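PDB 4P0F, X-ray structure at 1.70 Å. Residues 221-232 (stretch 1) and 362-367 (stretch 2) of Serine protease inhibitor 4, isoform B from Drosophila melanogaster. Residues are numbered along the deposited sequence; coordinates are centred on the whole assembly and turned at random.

Stretch 1 (221-232) LELPYKDSDLSM
Stretch 2 362-367: YVLVHQ

How do two stretches whose touching residues are never fewer than 131 apart in sequence come together? Strand 230-232 runs antiparallel to strand 362-366, their directions 167° apart and their axes 4.7 Å at closest approach. Leu230 pairs with His366, Ser231 with Val365 and Met232 with Leu364, the CA atoms 4.5, 5.5 and 4.6 Å apart. Ser231 N donates to Val365 O (3.0 Å) and Val365 N to Ser231 O (2.9 Å); one residue past His366, Gln367 N donates to Asp229 O (2.9 Å). All these residues are extended except Asp229 (-104/25) and Gln367, whose phi is 51°.

How does stretch 1 present this edge? It folds back as a hairpin: Leu223 N to Met232 O and Met232 N to Leu223 O are both 2.9 Å, and Tyr225 N reaches Leu230 O at 3.1 Å. In the turn Asp227 adopts positive phi (55/40). Ser228, chi1 p, donates from OG to Tyr225 O and accepts from Leu230 N, both at 3.1 Å.

Which side chains pack on the face of Leu230, Met232, Leu364 and His366? Met232 (t, t, m) brings CE to 3.5 Å from Leu364 CD2. Leu364 (m, t) also sets CD2 at the edge of the Tyr225 ring (chi1 m), 3.5 Å from Tyr225 OH. Leu230 (m, t) places CD2 3.6 Å from His366 CB, near the plane of the imidazole, whose chi1 is t. Leu230, Met232 and Leu364 are buried, where apolar chains cost nothing in lost hydrogen bonds; His366 is partly exposed, and its ND1 is hydrogen-bonded elsewhere in the structure.

What occupies the other face? Ser231, chi1 p, is small and holds OG 3.3 Å from CG2 of buried Val365, chi1 m. Water 2 lies 2.9 Å from Ser231 OG and 3.1 Å from both Asp229 O and Val365 O, within reach of all three. The extended Glu222 (chi1 -117°, chi2 t) carries OE2 to water 1 (2.5 Å), which also donates to Gln367 O (2.7 Å).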

# COMPACT_ATOMS: atom_id res chain seq x y z
N LEU A 221 -5.45 0.04 19.41
CA LEU A 221 -5.60 1.46 19.70
C LEU A 221 -5.63 2.19 18.36
O LEU A 221 -4.95 1.79 17.41
CB LEU A 221 -4.44 1.97 20.58
CG LEU A 221 -4.57 3.32 21.27
CD1 LEU A 221 -5.53 3.24 22.44
CD2 LEU A 221 -3.20 3.80 21.74
N GLU A 222 -6.47 3.22 18.28
CA GLU A 222 -6.51 4.08 17.11
C GLU A 222 -6.10 5.50 17.48
O GLU A 222 -6.63 6.08 18.43
CB GLU A 222 -7.90 4.10 16.50
CG GLU A 222 -7.93 3.56 15.10
CD GLU A 222 -9.31 3.55 14.51
OE1 GLU A 222 -10.18 4.35 14.94
OE2 GLU A 222 -9.53 2.72 13.61
N LEU A 223 -5.16 6.05 16.72
CA LEU A 223 -4.67 7.40 16.90
C LEU A 223 -5.16 8.26 15.74
O LEU A 223 -4.72 8.06 14.60
CB LEU A 223 -3.14 7.41 16.98
CG LEU A 223 -2.50 6.49 18.03
CD1 LEU A 223 -0.99 6.62 18.00
CD2 LEU A 223 -3.04 6.80 19.42
N PRO A 224 -6.09 9.19 16.00
CA PRO A 224 -6.66 9.98 14.90
C PRO A 224 -5.77 11.12 14.44
O PRO A 224 -5.00 11.67 15.21
CB PRO A 224 -7.96 10.51 15.50
CG PRO A 224 -7.69 10.60 16.95
CD PRO A 224 -6.79 9.44 17.27
N TYR A 225 -5.89 11.47 13.16
CA TYR A 225 -5.24 12.66 12.60
C TYR A 225 -6.24 13.81 12.54
O TYR A 225 -7.42 13.60 12.26
CB TYR A 225 -4.70 12.35 11.19
CG TYR A 225 -3.66 11.27 11.21
CD1 TYR A 225 -2.35 11.56 11.57
CD2 TYR A 225 -3.98 9.96 10.90
CE1 TYR A 225 -1.39 10.58 11.62
CE2 TYR A 225 -3.02 8.96 10.95
CZ TYR A 225 -1.73 9.29 11.30
OH TYR A 225 -0.77 8.31 11.37
N LYS A 226 -5.79 15.03 12.81
CA LYS A 226 -6.71 16.16 12.83
C LYS A 226 -7.21 16.47 11.42
O LYS A 226 -6.54 16.14 10.43
CB LYS A 226 -6.07 17.40 13.47
CG LYS A 226 -4.73 17.80 12.89
CD LYS A 226 -4.13 18.99 13.63
CE LYS A 226 -4.85 20.28 13.30
NZ LYS A 226 -3.92 21.44 13.27
N ASP A 227 -8.39 17.08 11.34
CA ASP A 227 -8.95 17.52 10.06
C ASP A 227 -9.05 16.39 9.05
O ASP A 227 -8.79 16.59 7.86
CB ASP A 227 -8.12 18.66 9.48
CG ASP A 227 -7.97 19.82 10.43
OD1 ASP A 227 -8.88 20.04 11.26
OD2 ASP A 227 -6.93 20.52 10.36
N SER A 228 -9.43 15.20 9.52
CA SER A 228 -9.54 14.05 8.64
C SER A 228 -10.33 12.94 9.29
O SER A 228 -10.57 12.97 10.50
CB SER A 228 -8.16 13.53 8.26
OG SER A 228 -7.66 12.68 9.27
N ASP A 229 -10.75 11.95 8.50
CA ASP A 229 -11.34 10.73 9.02
C ASP A 229 -10.32 9.59 8.95
O ASP A 229 -10.68 8.41 8.90
CB ASP A 229 -12.61 10.37 8.26
CG ASP A 229 -13.75 11.34 8.52
OD1 ASP A 229 -13.85 11.84 9.66
OD2 ASP A 229 -14.53 11.62 7.58
N LEU A 230 -9.05 9.96 8.96
CA LEU A 230 -7.95 9.00 8.94
C LEU A 230 -7.42 8.76 10.35
O LEU A 230 -7.43 9.67 11.17
CB LEU A 230 -6.82 9.50 8.05
CG LEU A 230 -7.21 9.65 6.58
CD1 LEU A 230 -6.29 10.61 5.86
CD2 LEU A 230 -7.18 8.28 5.93
N SER A 231 -6.96 7.54 10.60
CA SER A 231 -6.33 7.20 11.87
C SER A 231 -5.29 6.09 11.68
O SER A 231 -5.31 5.38 10.67
CB SER A 231 -7.37 6.78 12.92
OG SER A 231 -7.94 5.51 12.62
N MET A 232 -4.39 5.98 12.65
CA MET A 232 -3.43 4.89 12.71
C MET A 232 -3.89 3.88 13.73
O MET A 232 -3.95 4.16 14.92
CB MET A 232 -2.02 5.39 13.07
CG MET A 232 -0.99 4.26 13.13
SD MET A 232 0.71 4.79 13.45
CE MET A 232 1.08 5.71 11.99
N TYR A 362 0.37 -2.41 12.20
CA TYR A 362 -0.33 -1.13 12.15
C TYR A 362 -0.96 -0.93 10.78
O TYR A 362 -0.53 -1.51 9.77
CB TYR A 362 0.62 0.03 12.49
CG TYR A 362 1.76 0.19 11.52
CD1 TYR A 362 1.60 0.90 10.34
CD2 TYR A 362 2.99 -0.41 11.76
CE1 TYR A 362 2.63 1.03 9.43
CE2 TYR A 362 4.04 -0.28 10.85
CZ TYR A 362 3.84 0.44 9.69
OH TYR A 362 4.87 0.56 8.78
N VAL A 363 -2.01 -0.13 10.76
CA VAL A 363 -2.78 0.18 9.57
C VAL A 363 -3.15 1.65 9.59
O VAL A 363 -3.61 2.17 10.60
CB VAL A 363 -4.07 -0.65 9.47
CG1 VAL A 363 -4.70 -0.51 8.08
CG2 VAL A 363 -3.80 -2.11 9.79
N LEU A 364 -2.91 2.34 8.48
CA LEU A 364 -3.45 3.69 8.29
C LEU A 364 -4.79 3.54 7.59
O LEU A 364 -4.86 3.09 6.43
CB LEU A 364 -2.49 4.57 7.46
CG LEU A 364 -1.13 4.87 8.09
CD1 LEU A 364 -0.32 5.83 7.23
CD2 LEU A 364 -1.31 5.47 9.47
N VAL A 365 -5.86 3.86 8.31
CA VAL A 365 -7.21 3.51 7.90
C VAL A 365 -8.08 4.74 7.73
O VAL A 365 -8.07 5.65 8.56
CB VAL A 365 -7.89 2.56 8.92
CG1 VAL A 365 -7.18 1.24 8.96
CG2 VAL A 365 -7.89 3.15 10.30
N HIS A 366 -8.83 4.76 6.63
CA HIS A 366 -9.86 5.76 6.43
C HIS A 366 -11.18 5.19 6.92
O HIS A 366 -11.61 4.11 6.49
CB HIS A 366 -9.96 6.17 4.96
CG HIS A 366 -11.22 6.92 4.64
ND1 HIS A 366 -11.26 8.29 4.51
CD2 HIS A 366 -12.48 6.49 4.41
CE1 HIS A 366 -12.49 8.67 4.22
NE2 HIS A 366 -13.25 7.59 4.16
N GLN A 367 -11.82 5.92 7.83
CA GLN A 367 -13.10 5.52 8.42
C GLN A 367 -13.07 4.09 8.96
O GLN A 367 -12.29 3.77 9.87
CB GLN A 367 -14.23 5.67 7.40
CG GLN A 367 -14.54 7.12 7.06
CD GLN A 367 -15.66 7.27 6.05
OE1 GLN A 367 -16.39 6.31 5.77
NE2 GLN A 367 -15.80 8.46 5.49
O HOH W 1 -11.69 2.99 12.39
O HOH W 2 -10.17 5.94 10.78